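Local coordinates for protein prolyl-tRNA synthetase (Giardia lamblia ATCC 50803, PDB 3IAL) that probably attaches proline to its cognate tRNA in an ATP-dependent reaction that passes through prolyl-adenylate, the intermediate bound in this crystal structure, at residues A35-D39 against V49-F55; D287-V292 against P382-G386. The contacts are given in a common frame with arbitrary orientation. Residue numbers count along the deposited sequence, not the author numbering.

Interaction 1 ties the end of one helix to the start of the next through a short beta hairpin, at the dimer interface; interaction 2 joins the connection that follows helix 276-285 to the anticodon-binding domain. Their centres lie about 19 Å apart, yet they touch: Leu291 CD1 of interaction 2 packs on Ala35 CB at 3.7 Å and on Leu37 CD2 at 4.1 Å, so Ala35 and Leu37 pack directly on the loop before strand 302-307. Lys360, which makes a cation-pi contact with the Tyr53 ring, belongs to the same domain as Arg383. The Phe50 side chain of interaction 1 lies about 9 Å from a bound prolyl-adenylate, near the active site but not touching the ligand.

Interaction 1. Residues A35-D39 against V49-F55; sequences AELVD and VFRPYGF
A short antiparallel beta hairpin, strands 38-39 and 49-50, links helix 24-34, closed by a Schellman motif with Glu36 at positive phi (55°), to helix 52-71. Val49 and Asp39 form the hydrogen-bonded pair (CA-CA 4.9 Å): Asp39 N to Val49 O is 2.8 Å and Val49 N to Asp39 O 3.0 Å. The Asp39 carboxylate turns to Arg41 and to Trp134 of the second subunit. Phe50 and Val38 follow as the non-hydrogen-bonded pair (CA-CA 4.6 Å), side chains on the other face, Val38 CG1 4.2 Å from Phe50 CD1. Arg51, the N-cap, donates from N to Leu37 O (3.1 Å). Its m, t, p side chain sets one face of the guanidinium against the Glu36 carboxylate in a long salt bridge of charges only (Glu36 OE2 to Arg51 NH1 3.9 Å); Arg51 also makes a cation-pi contact with Trp134 of the second subunit. Tyr53 (chi1 t) sets its ring edge against Leu37, CD2 to CD2 3.8 Å, while its OH bonds Lys360 O; a water bridges Tyr53 N (2.9 Å) and Glu36 O (2.6 Å). At Gly54 a CB would clash with Leu37 O; Gly54 CA makes a CH...O contact with Leu37 O at 3.6 Å.

Interaction 2. Residues D287-V292 against P382-G386; sequences DSGGLV and PRDVG
A bidentate salt bridge joins Asp287, in the connection after helix 276-285, to Arg383 of the anticodon-binding domain: NH1 to OD2 is 2.8 Å and NH2 to OD1 2.9 Å. Asp287 (chi1 p) opens a type I beta turn to Gly290, and its OD1 also accepts from Gly289 N at 2.8 Å, an Asx turn. A water donates to both Asp287 OD2 (2.7 Å) and Asp384 O (2.9 Å). Arg383 (t, p, t, chi4 83°) reaches across from the loop after strand 377-382, with 6.4 Å between Arg383 CA and Val292 CA. Arg383 NE donates a hydrogen bond to Glu358 O. Leu291 O lies over one guanidinium face, 3.0 Å from Arg383 NH2, at an angle too poor for a hydrogen bond. Gly289 sits so close to NH2 that a CB would be tight. The Asp384 carboxylate pairs with Arg427 of helix 416-438. Val292 CG2 lies over the same guanidinium face, 3.6 Å from Arg383 NH1, with Val292 CG1 4.3 Å from Asp384 CB.

Interaction 1. Residues A35-D39 against V49-F55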
# COMPACT_ATOMS: atom_id res chain seq x y z
N ALA B 35 -13.31 2.21 19.69
CA ALA B 35 -12.59 3.14 18.82
C ALA B 35 -12.78 2.82 17.32
O ALA B 35 -12.26 3.51 16.45
CB ALA B 35 -11.12 3.19 19.19
N GLU B 36 -13.56 1.77 17.03
CA GLU B 36 -13.88 1.34 15.67
C GLU B 36 -12.62 1.06 14.84
O GLU B 36 -12.47 1.55 13.72
CB GLU B 36 -14.84 2.33 15.00
CG GLU B 36 -16.09 2.56 15.87
CD GLU B 36 -17.25 3.20 15.15
OE1 GLU B 36 -17.02 4.07 14.29
OE2 GLU B 36 -18.41 2.86 15.48
N LEU B 37 -11.72 0.28 15.42
CA LEU B 37 -10.44 -0.03 14.79
C LEU B 37 -10.58 -1.22 13.84
O LEU B 37 -10.08 -1.20 12.72
CB LEU B 37 -9.40 -0.36 15.86
CG LEU B 37 -9.06 0.75 16.85
CD1 LEU B 37 -7.88 0.35 17.74
CD2 LEU B 37 -8.77 2.05 16.11
N VAL B 38 -11.25 -2.25 14.33
CA VAL B 38 -11.49 -3.48 13.59
C VAL B 38 -12.93 -3.93 13.79
O VAL B 38 -13.63 -3.44 14.68
CB VAL B 38 -10.57 -4.62 14.07
CG1 VAL B 38 -9.10 -4.25 13.86
CG2 VAL B 38 -10.84 -4.94 15.53
N ASP B 39 -13.37 -4.85 12.94
CA ASP B 39 -14.64 -5.51 13.16
C ASP B 39 -14.46 -7.02 13.05
O ASP B 39 -14.16 -7.55 11.97
CB ASP B 39 -15.69 -5.00 12.18
CG ASP B 39 -17.09 -5.25 12.68
OD1 ASP B 39 -17.30 -6.32 13.29
OD2 ASP B 39 -17.97 -4.39 12.48
N VAL B 49 -12.14 -7.36 9.73
CA VAL B 49 -12.17 -6.16 8.93
C VAL B 49 -11.34 -5.08 9.61
O VAL B 49 -11.51 -4.84 10.80
CB VAL B 49 -13.62 -5.64 8.73
CG1 VAL B 49 -13.63 -4.32 7.92
CG2 VAL B 49 -14.48 -6.70 8.04
N PHE B 50 -10.43 -4.46 8.87
CA PHE B 50 -9.78 -3.23 9.30
C PHE B 50 -10.70 -2.06 8.94
O PHE B 50 -10.84 -1.72 7.76
CB PHE B 50 -8.44 -3.05 8.59
CG PHE B 50 -7.24 -3.35 9.45
CD1 PHE B 50 -6.97 -2.60 10.59
CD2 PHE B 50 -6.34 -4.34 9.07
CE1 PHE B 50 -5.83 -2.86 11.36
CE2 PHE B 50 -5.22 -4.61 9.83
CZ PHE B 50 -4.96 -3.86 10.99
N ARG B 51 -11.32 -1.43 9.94
CA ARG B 51 -12.14 -0.24 9.70
C ARG B 51 -11.23 1.00 9.53
O ARG B 51 -10.06 0.95 9.90
CB ARG B 51 -13.13 -0.05 10.84
CG ARG B 51 -14.02 -1.27 11.06
CD ARG B 51 -15.09 -1.00 12.08
NE ARG B 51 -16.08 -0.04 11.59
CZ ARG B 51 -17.20 0.26 12.22
NH1 ARG B 51 -17.49 -0.31 13.39
NH2 ARG B 51 -18.05 1.14 11.69
N PRO B 52 -11.77 2.10 8.97
CA PRO B 52 -10.94 3.26 8.57
C PRO B 52 -9.95 3.80 9.60
O PRO B 52 -8.77 4.00 9.28
CB PRO B 52 -11.99 4.33 8.26
CG PRO B 52 -13.12 3.57 7.72
CD PRO B 52 -13.17 2.29 8.54
N TYR B 53 -10.43 4.04 10.82
CA TYR B 53 -9.60 4.64 11.85
C TYR B 53 -8.43 3.72 12.19
O TYR B 53 -7.30 4.18 12.34
CB TYR B 53 -10.45 4.95 13.10
CG TYR B 53 -9.83 6.01 13.97
CD1 TYR B 53 -9.84 7.35 13.58
CD2 TYR B 53 -9.22 5.68 15.18
CE1 TYR B 53 -9.27 8.33 14.37
CE2 TYR B 53 -8.64 6.66 15.98
CZ TYR B 53 -8.66 7.98 15.56
OH TYR B 53 -8.10 8.95 16.33
N GLY B 54 -8.69 2.42 12.30
CA GLY B 54 -7.65 1.43 12.49
C GLY B 54 -6.73 1.24 11.28
O GLY B 54 -5.51 1.17 11.44
N PHE B 55 -7.29 1.14 10.08
CA PHE B 55 -6.44 0.90 8.91
C PHE B 55 -5.45 2.03 8.65
O PHE B 55 -4.34 1.78 8.17
CB PHE B 55 -7.22 0.63 7.62
CG PHE B 55 -6.33 0.12 6.51
CD1 PHE B 55 -5.77 -1.15 6.59
CD2 PHE B 55 -5.99 0.93 5.43
CE1 PHE B 55 -4.92 -1.62 5.59
CE2 PHE B 55 -5.14 0.45 4.42
CZ PHE B 55 -4.62 -0.82 4.51
O HOH W 1 -13.04 3.27 11.92
O HOH W 2 -15.71 -1.77 15.10

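Interaction 2. Residues D287-V292 against P382-G386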
# COMPACT_ATOMS: atom_id res chain seq x y z
N ASP B 287 -4.66 4.10 28.00
CA ASP B 287 -5.01 4.35 29.40
C ASP B 287 -6.52 4.16 29.59
O ASP B 287 -7.20 3.66 28.68
CB ASP B 287 -4.56 5.76 29.85
CG ASP B 287 -5.33 6.88 29.18
OD1 ASP B 287 -6.39 6.61 28.58
OD2 ASP B 287 -4.87 8.04 29.23
N SER B 288 -7.02 4.56 30.76
CA SER B 288 -8.42 4.39 31.15
C SER B 288 -9.43 5.07 30.23
O SER B 288 -10.58 4.64 30.16
CB SER B 288 -8.64 4.91 32.58
OG SER B 288 -8.58 6.33 32.61
N GLY B 289 -9.02 6.13 29.54
CA GLY B 289 -9.90 6.84 28.61
C GLY B 289 -9.91 6.24 27.21
O GLY B 289 -10.64 6.70 26.34
N GLY B 290 -9.07 5.22 26.98
CA GLY B 290 -8.95 4.59 25.67
C GLY B 290 -7.57 4.75 25.07
O GLY B 290 -6.56 4.55 25.76
N LEU B 291 -7.52 5.13 23.79
CA LEU B 291 -6.28 5.19 23.05
C LEU B 291 -5.49 6.45 23.36
O LEU B 291 -6.05 7.47 23.74
CB LEU B 291 -6.54 5.14 21.53
CG LEU B 291 -7.29 3.92 20.98
CD1 LEU B 291 -7.56 4.09 19.49
CD2 LEU B 291 -6.54 2.63 21.25
N VAL B 292 -4.18 6.34 23.19
CA VAL B 292 -3.24 7.45 23.29
C VAL B 292 -2.23 7.20 22.15
O VAL B 292 -1.32 6.41 22.29
CB VAL B 292 -2.51 7.42 24.66
CG1 VAL B 292 -1.39 8.45 24.71
CG2 VAL B 292 -3.52 7.64 25.81
N PRO B 382 -2.60 18.19 25.66
CA PRO B 382 -2.12 16.91 25.15
C PRO B 382 -2.88 15.74 25.77
O PRO B 382 -3.37 15.85 26.89
CB PRO B 382 -0.63 16.87 25.57
CG PRO B 382 -0.34 18.19 26.19
CD PRO B 382 -1.64 18.79 26.60
N ARG B 383 -2.94 14.63 25.04
CA ARG B 383 -3.79 13.50 25.40
C ARG B 383 -3.32 12.72 26.63
O ARG B 383 -4.14 12.23 27.40
CB ARG B 383 -3.90 12.55 24.19
CG ARG B 383 -4.63 11.24 24.44
CD ARG B 383 -6.06 11.45 24.92
NE ARG B 383 -6.71 10.16 25.15
CZ ARG B 383 -6.60 9.43 26.26
NH1 ARG B 383 -5.88 9.85 27.30
NH2 ARG B 383 -7.23 8.27 26.33
N ASP B 384 -2.01 12.58 26.81
CA ASP B 384 -1.47 11.72 27.87
C ASP B 384 -1.58 12.31 29.27
O ASP B 384 -1.67 11.56 30.24
CB ASP B 384 -0.02 11.35 27.58
CG ASP B 384 0.91 12.55 27.59
OD1 ASP B 384 0.48 13.64 27.15
OD2 ASP B 384 2.07 12.40 28.03
N VAL B 385 -1.56 13.64 29.38
CA VAL B 385 -1.62 14.32 30.69
C VAL B 385 -2.99 14.95 30.95
O VAL B 385 -3.40 15.09 32.10
CB VAL B 385 -0.54 15.42 30.83
CG1 VAL B 385 0.84 14.79 31.00
CG2 VAL B 385 -0.56 16.38 29.64
N GLY B 386 -3.66 15.35 29.87
CA GLY B 386 -5.05 15.78 29.95
C GLY B 386 -5.29 17.19 30.46
O GLY B 386 -4.39 18.04 30.49
O HOH W 3 -2.30 8.81 29.74